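OLD nuclease (Thermus scotoductus, PDB 6P74) degrades linear or supercoiled double-stranded DNA in the 5'-to-3' direction, nicks and linearises circular DNA, and hydrolyses ATP in a DNA-stimulated manner. Local coordinates at residues I37-D42 against V135-H140; G83-T88 against P115-G120; G271-E276 against C303-S308. All coordinates share one frame; numbering follows the deposited sequence.

Contact 1 of 3, residues I37-D42 against V135-H140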
ATOM      1  N   ILE A  37       8.728   0.234   9.488  1.00 76.84           N
ATOM      2  CA  ILE A  37      10.135   0.611   9.591  1.00 78.14           C
ATOM      3  C   ILE A  37      10.788   0.585   8.213  1.00 77.78           C
ATOM      4  O   ILE A  37      11.453   1.545   7.805  1.00 74.36           O
ATOM      5  CB  ILE A  37      10.878  -0.305  10.582  1.00 78.82           C
ATOM      6  CG1 ILE A  37      10.445   0.005  12.020  1.00 83.63           C
ATOM      7  CG2 ILE A  37      12.395  -0.158  10.419  1.00 68.75           C
ATOM      8  CD1 ILE A  37      10.981  -0.963  13.056  1.00 77.49           C
ATOM      9  N   LEU A  38      10.610  -0.509   7.471  1.00 74.63           N
ATOM     10  CA  LEU A  38      11.235  -0.594   6.158  1.00 74.90           C
ATOM     11  C   LEU A  38      10.722   0.499   5.223  1.00 79.82           C
ATOM     12  O   LEU A  38      11.512   1.104   4.482  1.00 71.94           O
ATOM     13  CB  LEU A  38      11.005  -1.963   5.539  1.00 76.11           C
ATOM     14  CG  LEU A  38      11.543  -3.145   6.336  1.00 78.85           C
ATOM     15  CD1 LEU A  38      11.460  -4.390   5.486  1.00 71.01           C
ATOM     16  CD2 LEU A  38      12.974  -2.873   6.766  1.00 80.57           C
ATOM     17  N   ARG A  39       9.404   0.759   5.225  1.00 78.27           N
ATOM     18  CA  ARG A  39       8.863   1.772   4.315  1.00 82.77           C
ATOM     19  C   ARG A  39       9.406   3.163   4.648  1.00 83.69           C
ATOM     20  O   ARG A  39       9.651   3.974   3.744  1.00 80.97           O
ATOM     21  CB  ARG A  39       7.336   1.760   4.344  1.00 81.15           C
ATOM     22  CG  ARG A  39       6.721   0.396   4.018  1.00 90.89           C
ATOM     23  CD  ARG A  39       6.690   0.065   2.519  1.00 99.35           C
ATOM     24  NE  ARG A  39       5.313  -0.057   2.035  1.00108.61           N
ATOM     25  CZ  ARG A  39       4.566  -1.157   2.130  1.00114.47           C
ATOM     26  NH1 ARG A  39       5.055  -2.262   2.680  1.00111.77           N
ATOM     27  NH2 ARG A  39       3.321  -1.152   1.669  1.00125.05           N
ATOM     28  N   ALA A  40       9.621   3.449   5.937  1.00 73.71           N
ATOM     29  CA  ALA A  40      10.162   4.743   6.322  1.00 75.90           C
ATOM     30  C   ALA A  40      11.553   4.958   5.736  1.00 76.55           C
ATOM     31  O   ALA A  40      11.873   6.058   5.260  1.00 73.62           O
ATOM     32  CB  ALA A  40      10.192   4.872   7.846  1.00 78.15           C
ATOM     33  N   ILE A  41      12.403   3.926   5.774  1.00 72.44           N
ATOM     34  CA  ILE A  41      13.717   4.045   5.152  1.00 71.28           C
ATOM     35  C   ILE A  41      13.561   4.318   3.666  1.00 78.57           C
ATOM     36  O   ILE A  41      14.231   5.194   3.100  1.00 75.35           O
ATOM     37  CB  ILE A  41      14.559   2.780   5.413  1.00 70.76           C
ATOM     38  CG1 ILE A  41      14.888   2.644   6.904  1.00 63.66           C
ATOM     39  CG2 ILE A  41      15.833   2.795   4.562  1.00 68.78           C
ATOM     40  CD1 ILE A  41      15.362   1.223   7.334  1.00 61.98           C
ATOM     41  N   ASP A  42      12.646   3.594   3.014  1.00 74.18           N
ATOM     42  CA  ASP A  42      12.496   3.740   1.574  1.00 78.33           C
ATOM     43  C   ASP A  42      12.001   5.130   1.174  1.00 83.75           C
ATOM     44  O   ASP A  42      12.312   5.594   0.074  1.00 78.60           O
ATOM     45  CB  ASP A  42      11.542   2.690   1.042  1.00 78.30           C
ATOM     46  CG  ASP A  42      11.584   2.604  -0.453  1.00 88.27           C
ATOM     47  OD1 ASP A  42      12.662   2.229  -0.967  1.00 95.67           O
ATOM     48  OD2 ASP A  42      10.567   2.921  -1.113  1.00 89.38           O
ATOM     49  N   VAL A 135      19.123   3.174  -1.276  1.00 86.42           N
ATOM     50  CA  VAL A 135      19.018   1.764  -0.940  1.00 81.40           C
ATOM     51  C   VAL A 135      18.275   1.059  -2.052  1.00 78.13           C
ATOM     52  O   VAL A 135      17.372   1.624  -2.676  1.00 73.97           O
ATOM     53  CB  VAL A 135      18.292   1.550   0.400  1.00 74.92           C
ATOM     54  CG1 VAL A 135      19.001   2.294   1.499  1.00 72.85           C
ATOM     55  CG2 VAL A 135      16.855   2.014   0.280  1.00 73.17           C
ATOM     56  N   LEU A 136      18.667  -0.181  -2.306  1.00 79.75           N
ATOM     57  CA  LEU A 136      17.842  -1.076  -3.101  1.00 85.92           C
ATOM     58  C   LEU A 136      16.723  -1.612  -2.221  1.00 85.37           C
ATOM     59  O   LEU A 136      16.977  -2.138  -1.130  1.00 86.44           O
ATOM     60  CB  LEU A 136      18.676  -2.224  -3.661  1.00 95.18           C
ATOM     61  CG  LEU A 136      19.331  -1.945  -5.006  1.00109.38           C
ATOM     62  CD1 LEU A 136      20.121  -3.155  -5.450  1.00116.68           C
ATOM     63  CD2 LEU A 136      18.258  -1.591  -6.035  1.00115.11           C
ATOM     64  N   PHE A 137      15.486  -1.468  -2.677  1.00 83.59           N
ATOM     65  CA  PHE A 137      14.340  -1.983  -1.940  1.00 90.32           C
ATOM     66  C   PHE A 137      13.764  -3.196  -2.667  1.00 87.33           C
ATOM     67  O   PHE A 137      13.111  -3.057  -3.703  1.00 90.42           O
ATOM     68  CB  PHE A 137      13.278  -0.903  -1.747  1.00 85.09           C
ATOM     69  CG  PHE A 137      12.349  -1.198  -0.604  1.00 95.14           C
ATOM     70  CD1 PHE A 137      11.380  -2.184  -0.717  1.00 99.66           C
ATOM     71  CD2 PHE A 137      12.476  -0.531   0.601  1.00 98.81           C
ATOM     72  CE1 PHE A 137      10.534  -2.477   0.331  1.00 98.17           C
ATOM     73  CE2 PHE A 137      11.627  -0.817   1.652  1.00101.56           C
ATOM     74  CZ  PHE A 137      10.651  -1.802   1.512  1.00 98.79           C
ATOM     75  N   LEU A 138      13.985  -4.383  -2.121  1.00 87.61           N
ATOM     76  CA  LEU A 138      13.362  -5.602  -2.643  1.00 90.70           C
ATOM     77  C   LEU A 138      12.097  -5.887  -1.842  1.00 93.27           C
ATOM     78  O   LEU A 138      12.126  -6.580  -0.824  1.00 98.37           O
ATOM     79  CB  LEU A 138      14.322  -6.773  -2.572  1.00 99.03           C
ATOM     80  CG  LEU A 138      15.079  -7.103  -3.842  1.00107.55           C
ATOM     81  CD1 LEU A 138      15.812  -5.863  -4.315  1.00107.82           C
ATOM     82  CD2 LEU A 138      16.038  -8.251  -3.571  1.00104.70           C
ATOM     83  N   ASP A 139      10.978  -5.337  -2.291  1.00 89.94           N
ATOM     84  CA  ASP A 139       9.711  -5.645  -1.648  1.00108.08           C
ATOM     85  C   ASP A 139       9.064  -6.802  -2.398  1.00114.88           C
ATOM     86  O   ASP A 139       9.622  -7.336  -3.356  1.00123.36           O
ATOM     87  CB  ASP A 139       8.817  -4.405  -1.592  1.00113.48           C
ATOM     88  CG  ASP A 139       8.071  -4.145  -2.892  1.00125.19           C
ATOM     89  OD1 ASP A 139       8.636  -4.368  -3.986  1.00130.87           O
ATOM     90  OD2 ASP A 139       6.904  -3.708  -2.810  1.00129.20           O
ATOM     91  N   HIS A 140       7.874  -7.212  -1.985  1.00120.13           N
ATOM     92  CA  HIS A 140       7.290  -8.357  -2.676  1.00134.32           C
ATOM     93  C   HIS A 140       6.983  -7.701  -4.017  1.00142.28           C
ATOM     94  O   HIS A 140       5.994  -6.991  -4.205  1.00140.90           O
ATOM     95  CB  HIS A 140       6.183  -8.984  -1.861  1.00141.75           C
ATOM     96  CG  HIS A 140       6.687 -10.087  -0.993  1.00151.30           C
ATOM     97  ND1 HIS A 140       7.164  -9.865   0.281  1.00149.88           N
ATOM     98  CD2 HIS A 140       6.878 -11.404  -1.243  1.00155.51           C
ATOM     99  CE1 HIS A 140       7.580 -11.006   0.796  1.00151.12           C
ATOM    100  NE2 HIS A 140       7.422 -11.955  -0.110  1.00153.89           N
TER

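Contact 2 of 3, residues G83-T88 against P115-G120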
ATOM      1  N   GLY A  83      31.610  20.219  -0.297  1.00 97.01           N
ATOM      2  CA  GLY A  83      32.416  21.403  -0.053  1.00100.90           C
ATOM      3  C   GLY A  83      33.068  21.362   1.317  1.00 98.82           C
ATOM      4  O   GLY A  83      33.955  20.544   1.565  1.00 96.58           O
ATOM      5  N   SER A  84      32.637  22.232   2.225  1.00101.83           N
ATOM      6  CA  SER A  84      33.188  22.266   3.570  1.00107.91           C
ATOM      7  C   SER A  84      32.276  21.602   4.593  1.00106.14           C
ATOM      8  O   SER A  84      32.552  21.674   5.792  1.00110.35           O
ATOM      9  CB  SER A  84      33.476  23.707   3.989  1.00115.78           C
ATOM     10  OG  SER A  84      32.275  24.452   3.997  1.00122.28           O
ATOM     11  N   PHE A  85      31.206  20.956   4.152  1.00102.26           N
ATOM     12  CA  PHE A  85      30.255  20.314   5.049  1.00 94.66           C
ATOM     13  C   PHE A  85      30.421  18.803   5.007  1.00 89.73           C
ATOM     14  O   PHE A  85      30.680  18.225   3.948  1.00 87.62           O
ATOM     15  CB  PHE A  85      28.818  20.684   4.685  1.00 89.50           C
ATOM     16  CG  PHE A  85      28.557  22.156   4.718  1.00 92.25           C
ATOM     17  CD1 PHE A  85      28.552  22.843   5.920  1.00 93.02           C
ATOM     18  CD2 PHE A  85      28.336  22.862   3.548  1.00 97.96           C
ATOM     19  CE1 PHE A  85      28.322  24.209   5.956  1.00103.11           C
ATOM     20  CE2 PHE A  85      28.111  24.228   3.575  1.00101.43           C
ATOM     21  CZ  PHE A  85      28.102  24.903   4.781  1.00103.18           C
ATOM     22  N   ASN A  86      30.276  18.170   6.167  1.00 91.05           N
ATOM     23  CA  ASN A  86      30.240  16.714   6.283  1.00 89.51           C
ATOM     24  C   ASN A  86      28.873  16.320   6.827  1.00 89.15           C
ATOM     25  O   ASN A  86      28.590  16.518   8.014  1.00 86.89           O
ATOM     26  CB  ASN A  86      31.360  16.196   7.184  1.00 89.25           C
ATOM     27  CG  ASN A  86      32.735  16.468   6.612  1.00 95.54           C
ATOM     28  OD1 ASN A  86      33.143  15.845   5.636  1.00 97.73           O
ATOM     29  ND2 ASN A  86      33.458  17.404   7.217  1.00 97.47           N
ATOM     30  N   ILE A  87      28.039  15.770   5.966  1.00 85.79           N
ATOM     31  CA  ILE A  87      26.688  15.371   6.332  1.00 80.32           C
ATOM     32  C   ILE A  87      26.686  13.912   6.744  1.00 78.37           C
ATOM     33  O   ILE A  87      27.273  13.061   6.063  1.00 78.73           O
ATOM     34  CB  ILE A  87      25.723  15.602   5.159  1.00 83.23           C
ATOM     35  CG1 ILE A  87      25.747  17.074   4.741  1.00 79.97           C
ATOM     36  CG2 ILE A  87      24.328  15.083   5.524  1.00 83.92           C
ATOM     37  CD1 ILE A  87      25.710  18.041   5.913  1.00 74.15           C
ATOM     38  N   THR A  88      26.002  13.611   7.847  1.00 79.18           N
ATOM     39  CA  THR A  88      25.935  12.252   8.376  1.00 82.34           C
ATOM     40  C   THR A  88      24.503  11.747   8.536  1.00 80.76           C
ATOM     41  O   THR A  88      24.301  10.668   9.109  1.00 78.23           O
ATOM     42  CB  THR A  88      26.677  12.164   9.719  1.00 81.69           C
ATOM     43  OG1 THR A  88      25.892  12.775  10.751  1.00 77.84           O
ATOM     44  CG2 THR A  88      28.025  12.885   9.634  1.00 86.54           C
ATOM     45  N   PRO A 115      23.572  22.432   8.607  1.00 97.80           N
ATOM     46  CA  PRO A 115      24.582  23.454   8.306  1.00 97.79           C
ATOM     47  C   PRO A 115      23.967  24.604   7.526  1.00 97.12           C
ATOM     48  O   PRO A 115      23.082  24.403   6.694  1.00 95.05           O
ATOM     49  CB  PRO A 115      25.619  22.703   7.459  1.00 96.91           C
ATOM     50  CG  PRO A 115      25.306  21.270   7.593  1.00 95.63           C
ATOM     51  CD  PRO A 115      23.839  21.168   7.901  1.00 97.09           C
ATOM     52  N   ARG A 116      24.432  25.822   7.797  1.00 98.50           N
ATOM     53  CA  ARG A 116      24.042  26.941   6.958  1.00105.52           C
ATOM     54  C   ARG A 116      25.282  27.613   6.387  1.00104.06           C
ATOM     55  O   ARG A 116      26.392  27.471   6.904  1.00 99.50           O
ATOM     56  CB  ARG A 116      23.152  27.953   7.711  1.00117.00           C
ATOM     57  CG  ARG A 116      23.787  28.729   8.858  1.00125.78           C
ATOM     58  CD  ARG A 116      22.705  29.190   9.834  1.00131.00           C
ATOM     59  NE  ARG A 116      21.957  28.034  10.323  1.00134.50           N
ATOM     60  CZ  ARG A 116      20.762  27.656   9.873  1.00135.29           C
ATOM     61  NH1 ARG A 116      20.152  28.367   8.932  1.00139.49           N
ATOM     62  NH2 ARG A 116      20.177  26.571  10.373  1.00128.77           N
ATOM     63  N   TYR A 117      25.080  28.309   5.277  1.00109.21           N
ATOM     64  CA  TYR A 117      26.140  29.051   4.627  1.00113.19           C
ATOM     65  C   TYR A 117      26.393  30.343   5.375  1.00120.31           C
ATOM     66  O   TYR A 117      25.595  30.756   6.221  1.00121.39           O
ATOM     67  CB  TYR A 117      25.767  29.331   3.173  1.00115.39           C
ATOM     68  CG  TYR A 117      26.020  28.139   2.283  1.00114.42           C
ATOM     69  CD1 TYR A 117      27.285  27.910   1.752  1.00114.83           C
ATOM     70  CD2 TYR A 117      25.005  27.223   1.998  1.00109.78           C
ATOM     71  CE1 TYR A 117      27.537  26.817   0.948  1.00116.79           C
ATOM     72  CE2 TYR A 117      25.245  26.123   1.194  1.00109.40           C
ATOM     73  CZ  TYR A 117      26.516  25.922   0.673  1.00118.24           C
ATOM     74  OH  TYR A 117      26.777  24.828  -0.130  1.00121.61           O
ATOM     75  N   PRO A 118      27.509  31.007   5.083  1.00122.55           N
ATOM     76  CA  PRO A 118      27.712  32.355   5.628  1.00127.37           C
ATOM     77  C   PRO A 118      26.558  33.280   5.293  1.00132.95           C
ATOM     78  O   PRO A 118      26.262  34.207   6.057  1.00135.83           O
ATOM     79  CB  PRO A 118      29.022  32.800   4.965  1.00132.25           C
ATOM     80  CG  PRO A 118      29.115  31.966   3.718  1.00128.35           C
ATOM     81  CD  PRO A 118      28.545  30.640   4.103  1.00119.84           C
ATOM     82  N   SER A 119      25.896  33.052   4.156  1.00131.72           N
ATOM     83  CA  SER A 119      24.701  33.808   3.809  1.00133.30           C
ATOM     84  C   SER A 119      23.581  33.603   4.819  1.00130.63           C
ATOM     85  O   SER A 119      22.679  34.441   4.904  1.00138.67           O
ATOM     86  CB  SER A 119      24.218  33.408   2.414  1.00135.94           C
ATOM     87  OG  SER A 119      23.901  32.022   2.366  1.00133.07           O
ATOM     88  N   GLY A 120      23.611  32.511   5.579  1.00125.36           N
ATOM     89  CA  GLY A 120      22.584  32.205   6.544  1.00122.22           C
ATOM     90  C   GLY A 120      21.571  31.184   6.078  1.00124.15           C
ATOM     91  O   GLY A 120      20.860  30.614   6.914  1.00124.60           O
TER

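Contact 3 of 3, residues G271-E276 against C303-S308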
ATOM      1  N   GLY A 271      26.428  -1.589  -1.536  1.00 77.80           N
ATOM      2  CA  GLY A 271      25.751  -0.709  -0.601  1.00 75.00           C
ATOM      3  C   GLY A 271      24.616  -1.376   0.157  1.00 78.36           C
ATOM      4  O   GLY A 271      24.725  -2.545   0.541  1.00 75.44           O
ATOM      5  N   THR A 272      23.522  -0.651   0.357  1.00 72.93           N
ATOM      6  CA  THR A 272      22.479  -1.052   1.280  1.00 71.58           C
ATOM      7  C   THR A 272      21.281  -1.609   0.534  1.00 70.79           C
ATOM      8  O   THR A 272      20.739  -0.959  -0.366  1.00 74.49           O
ATOM      9  CB  THR A 272      22.035   0.114   2.160  1.00 70.66           C
ATOM     10  OG1 THR A 272      23.138   0.539   2.968  1.00 72.16           O
ATOM     11  CG2 THR A 272      20.867  -0.341   3.077  1.00 70.79           C
ATOM     12  N   VAL A 273      20.848  -2.793   0.956  1.00 68.80           N
ATOM     13  CA  VAL A 273      19.719  -3.511   0.379  1.00 71.75           C
ATOM     14  C   VAL A 273      18.709  -3.758   1.486  1.00 63.05           C
ATOM     15  O   VAL A 273      19.070  -4.208   2.575  1.00 70.18           O
ATOM     16  CB  VAL A 273      20.151  -4.852  -0.247  1.00 71.74           C
ATOM     17  CG1 VAL A 273      18.972  -5.523  -0.919  1.00 69.01           C
ATOM     18  CG2 VAL A 273      21.302  -4.652  -1.216  1.00 69.05           C
ATOM     19  N   ILE A 274      17.455  -3.469   1.208  1.00 66.27           N
ATOM     20  CA  ILE A 274      16.365  -3.724   2.127  1.00 67.17           C
ATOM     21  C   ILE A 274      15.500  -4.805   1.505  1.00 71.65           C
ATOM     22  O   ILE A 274      15.157  -4.716   0.319  1.00 71.12           O
ATOM     23  CB  ILE A 274      15.567  -2.442   2.393  1.00 72.19           C
ATOM     24  CG1 ILE A 274      16.445  -1.454   3.171  1.00 80.58           C
ATOM     25  CG2 ILE A 274      14.272  -2.765   3.105  1.00 73.65           C
ATOM     26  CD1 ILE A 274      15.761  -0.149   3.488  1.00 91.82           C
ATOM     27  N   ILE A 275      15.181  -5.841   2.276  1.00 69.56           N
ATOM     28  CA  ILE A 275      14.374  -6.938   1.750  1.00 59.24           C
ATOM     29  C   ILE A 275      13.195  -7.173   2.665  1.00 62.14           C
ATOM     30  O   ILE A 275      13.350  -7.326   3.884  1.00 67.26           O
ATOM     31  CB  ILE A 275      15.188  -8.224   1.554  1.00 62.05           C
ATOM     32  CG1 ILE A 275      16.398  -7.927   0.684  1.00 56.80           C
ATOM     33  CG2 ILE A 275      14.334  -9.279   0.847  1.00 62.61           C
ATOM     34  CD1 ILE A 275      17.333  -9.079   0.514  1.00 61.67           C
ATOM     35  N   GLU A 276      12.013  -7.137   2.078  1.00 68.48           N
ATOM     36  CA  GLU A 276      10.780  -7.529   2.738  1.00 72.80           C
ATOM     37  C   GLU A 276      10.660  -9.048   2.616  1.00 76.14           C
ATOM     38  O   GLU A 276      10.416  -9.559   1.519  1.00 71.61           O
ATOM     39  CB  GLU A 276       9.628  -6.809   2.054  1.00 71.45           C
ATOM     40  CG  GLU A 276       8.395  -6.614   2.844  1.00 89.21           C
ATOM     41  CD  GLU A 276       7.325  -5.936   2.005  1.00104.92           C
ATOM     42  OE1 GLU A 276       6.745  -4.938   2.481  1.00112.80           O
ATOM     43  OE2 GLU A 276       7.087  -6.400   0.858  1.00107.04           O
ATOM     44  N   CYS A 303      28.149  -5.411   1.324  1.00 81.46           N
ATOM     45  CA  CYS A 303      26.863  -4.732   1.304  1.00 81.64           C
ATOM     46  C   CYS A 303      26.332  -4.700   2.729  1.00 75.88           C
ATOM     47  O   CYS A 303      26.905  -5.297   3.645  1.00 79.91           O
ATOM     48  CB  CYS A 303      25.870  -5.433   0.382  1.00 88.14           C
ATOM     49  SG  CYS A 303      25.378  -7.019   1.035  1.00 95.22           S
ATOM     50  N   GLN A 304      25.226  -3.993   2.899  1.00 72.37           N
ATOM     51  CA  GLN A 304      24.462  -4.009   4.131  1.00 75.24           C
ATOM     52  C   GLN A 304      23.067  -4.519   3.797  1.00 72.28           C
ATOM     53  O   GLN A 304      22.459  -4.050   2.829  1.00 74.89           O
ATOM     54  CB  GLN A 304      24.413  -2.612   4.755  1.00 70.36           C
ATOM     55  CG  GLN A 304      23.323  -2.460   5.805  1.00 65.86           C
ATOM     56  CD  GLN A 304      23.244  -1.055   6.360  1.00 67.64           C
ATOM     57  OE1 GLN A 304      23.292  -0.074   5.604  1.00 70.27           O
ATOM     58  NE2 GLN A 304      23.117  -0.943   7.694  1.00 59.87           N
ATOM     59  N   ILE A 305      22.572  -5.488   4.570  1.00 69.25           N
ATOM     60  CA  ILE A 305      21.252  -6.084   4.337  1.00 64.11           C
ATOM     61  C   ILE A 305      20.352  -5.759   5.517  1.00 64.46           C
ATOM     62  O   ILE A 305      20.670  -6.094   6.667  1.00 65.20           O
ATOM     63  CB  ILE A 305      21.324  -7.610   4.129  1.00 71.74           C
ATOM     64  CG1 ILE A 305      22.296  -7.961   3.014  1.00 74.50           C
ATOM     65  CG2 ILE A 305      19.956  -8.156   3.764  1.00 69.71           C
ATOM     66  CD1 ILE A 305      21.792  -7.531   1.652  1.00 77.51           C
ATOM     67  N   ILE A 306      19.219  -5.134   5.234  1.00 62.24           N
ATOM     68  CA  ILE A 306      18.210  -4.837   6.233  1.00 63.33           C
ATOM     69  C   ILE A 306      16.935  -5.524   5.781  1.00 70.11           C
ATOM     70  O   ILE A 306      16.494  -5.317   4.647  1.00 70.50           O
ATOM     71  CB  ILE A 306      17.989  -3.325   6.381  1.00 66.25           C
ATOM     72  CG1 ILE A 306      19.275  -2.632   6.834  1.00 68.57           C
ATOM     73  CG2 ILE A 306      16.809  -3.023   7.315  1.00 54.87           C
ATOM     74  CD1 ILE A 306      19.154  -1.112   6.812  1.00 68.44           C
ATOM     75  N   TYR A 307      16.336  -6.335   6.655  1.00 63.50           N
ATOM     76  CA  TYR A 307      15.149  -7.049   6.216  1.00 62.89           C
ATOM     77  C   TYR A 307      14.194  -7.330   7.367  1.00 60.68           C
ATOM     78  O   TYR A 307      14.596  -7.445   8.530  1.00 67.06           O
ATOM     79  CB  TYR A 307      15.528  -8.350   5.515  1.00 65.40           C
ATOM     80  CG  TYR A 307      16.352  -9.296   6.344  1.00 67.86           C
ATOM     81  CD1 TYR A 307      15.750 -10.160   7.245  1.00 69.33           C
ATOM     82  CD2 TYR A 307      17.725  -9.347   6.208  1.00 69.01           C
ATOM     83  CE1 TYR A 307      16.489 -11.033   7.995  1.00 62.70           C
ATOM     84  CE2 TYR A 307      18.473 -10.221   6.940  1.00 70.27           C
ATOM     85  CZ  TYR A 307      17.849 -11.070   7.834  1.00 73.31           C
ATOM     86  OH  TYR A 307      18.595 -11.953   8.581  1.00 75.32           O
ATOM     87  N   SER A 308      12.910  -7.392   7.022  1.00 65.55           N
ATOM     88  CA  SER A 308      11.895  -8.033   7.841  1.00 65.16           C
ATOM     89  C   SER A 308      11.847  -9.517   7.480  1.00 62.18           C
ATOM     90  O   SER A 308      12.162  -9.910   6.354  1.00 64.84           O
ATOM     91  CB  SER A 308      10.530  -7.370   7.640  1.00 67.72           C
ATOM     92  OG  SER A 308      10.081  -7.460   6.292  1.00 72.32           O
TER

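Contact 1 of 3, residues I37-D42 against V135-H140
The ring of Phe137 meets Leu38 at its edge and near its plane: Phe137 CE2 is 3.4 Å from Leu38 O, and Leu38 C lies in plane at the same rim, as does Asp139 CB, two residues on from the phenylalanine. The carbonyl already accepts the helical N-H of Asp42, so the ring adds only a weakly polar C-H edge to an oxygen whose main bond is made. Asp42 comes in obliquely, its OD1 3.2 Å from Phe137 CD2, with carboxylate and ring planes 63° apart. Its CG is anti to the backbone N (chi1 -168°), which swings CG to the side of the phenylalanine. OD1 also comes within 3.3 Å of Phe137 CB. No hydrogen bond crosses the contact, though the aromatic C-H at CD2 may be a mildly favourable neighbour for the carboxylate oxygen. Leu38 adds apolar packing, CB to Phe137 CZ at 4.0 Å, while the aliphatic CD of Arg39 brushes the same ring atom obliquely. Farther along, Ile41 CG2 lies 4.4 Å from Val135 CG1; beta-branched residues fill this buried end without needing a polar partner. Helix 37-42 and strand 135-138 run at 139° to each other. This is a helix laid on a sheet in the P-loop ATPase fold: helix 34-45 begins within the inferred ATP-binding residues, Lys34 and Thr35 lying in its first turn. Strand 135-138 is the outermost strand of that sheet in this chain, bonded to strand 272-276, where Ile274 receives Ile41 and Phe137. Leu136 and Leu138 pack against helix 154-166, and Ala40 faces strand 2-10.

Contact 2 of 3, residues G83-T88 against P115-G120
Phe85 sets the rim of its ring over one face of Tyr117, CE2 standing 3.6 Å above the tyrosine plane and offset toward its rim. The planes meet at 85° with centroids 5.2 Å apart, a T-shaped stack in which the weakly positive C-H edge of one ring addresses the electron-rich face of the other. The nearest atoms are Phe85 CE2 and Tyr117 CZ, 3.7 Å apart. On another part of its rim Phe85 touches Pro115 obliquely, CD1 lying 3.3 Å from Pro115 CB. Between these two partners, Phe85 CZ approaches the carbonyl O of Arg116. Ser84 OG sits above the centre of one face of the phenylalanine ring, from within its own segment. Ile87 reaches the proline as well: its second torsion (chi2 -44°) turns CD1 toward Pro115, to 3.7 Å from CG. A rigid, compact pyrrolidine suits a place shared by a phenylalanine and an isoleucine. Beyond the tyrosine the chain reverses in a type I turn, closed by Gly120 N on Tyr117 O at 2.7 Å. Pro118, with its fixed phi, fits the second position of that turn, and Gly120 adopts a positive phi of 101°, natural for glycine. Arg116 ties the loop to itself, NH1 donating within the guanidinium plane to Gly120 O at 3.1 Å. Far from the annotated sites, this is structural packing, joining the start of strand 85-97 to the loop between strand 100-109 and helix 127-132. Leu123 of that loop touches Phe85, Ile87 and Tyr117, while Ile87 and Thr88 bond through their backbones to the neighbouring antiparallel strands.

Contact 3 of 3, residues G271-E276 against C303-S308
Thr272 OG1 donates to Gln304 OE1 at 2.7 Å, in the amide plane and on a lone pair of the oxygen. The two side chains lie side by side; in the glutamine CG is anti to the backbone N (chi1 163°) and the chain runs on extended. Both ends of that buried amide are satisfied: OE1 also accepts the N-H of Leu2, and NE2 gives to the carbonyl of Gly21. The backbones are laced in parallel. Gln304 N bonds to Gly271 O from above its carbonyl plane, whereas Val273 N to Gln304 O and Ile306 N to Val273 O, each 2.8 Å, are nearly straight, their donors coming in close to the line of the C=O bond. Ile275 N bonds to Ile306 O, and the last rung, Ser308 N to Ile275 O at 3.2 Å, is weak. Weaker CA-H...O contacts supplement them, Ile274 CA being 3.0 Å from Ile306 O. Strands 272-276 and 304-308 are joined through helix 284-299, a beta-alpha-beta crossover in the core of the P-loop ATPase fold. The run of aliphatic residues ending in Glu276 and Glu277 is consistent with a Walker B strand, and Glu276 lies close to Thr35, an inferred ATP-binding residue. On one face of the sheet Ile274 CG1 packs on Ile306 CB; on the other, Val273 CB meets Ile305 CD1 at 3.7 Å. Beta-branched side chains suit both faces because they favour the extended backbone. Tyr307 sends its hydroxyl to Phe314 O. At the C-terminal end, Glu276 accepts the His140 N-H at OE2 and forms a salt bridge through OE1 with Arg39 NH1, while Ser308 OG is hydrogen-bonded to Glu277 OE2.

In the fold
From the N terminus the chain runs through three strands before helix 34-45, where contact 1 opens; it closes 93 residues later at strand 135-138. Contact 2 is nested within that loop: residues 83-88, at the start of a strand of the antiparallel sheet, and the loop 115-120 close a smaller excursion made mostly of strand. Contact 3 follows in series, closing the crossover between residues 271-276 and 303-308. Contacts 1 and 3 touch, with centres 8 Å apart, because strands 135-138 and 272-276 are neighbours in one sheet, joined by probable hydrogen bonds such as Leu138 N to Ile274 O, 2.7 Å. Contact 2 stands apart, its centre about 29 Å from that of contact 1.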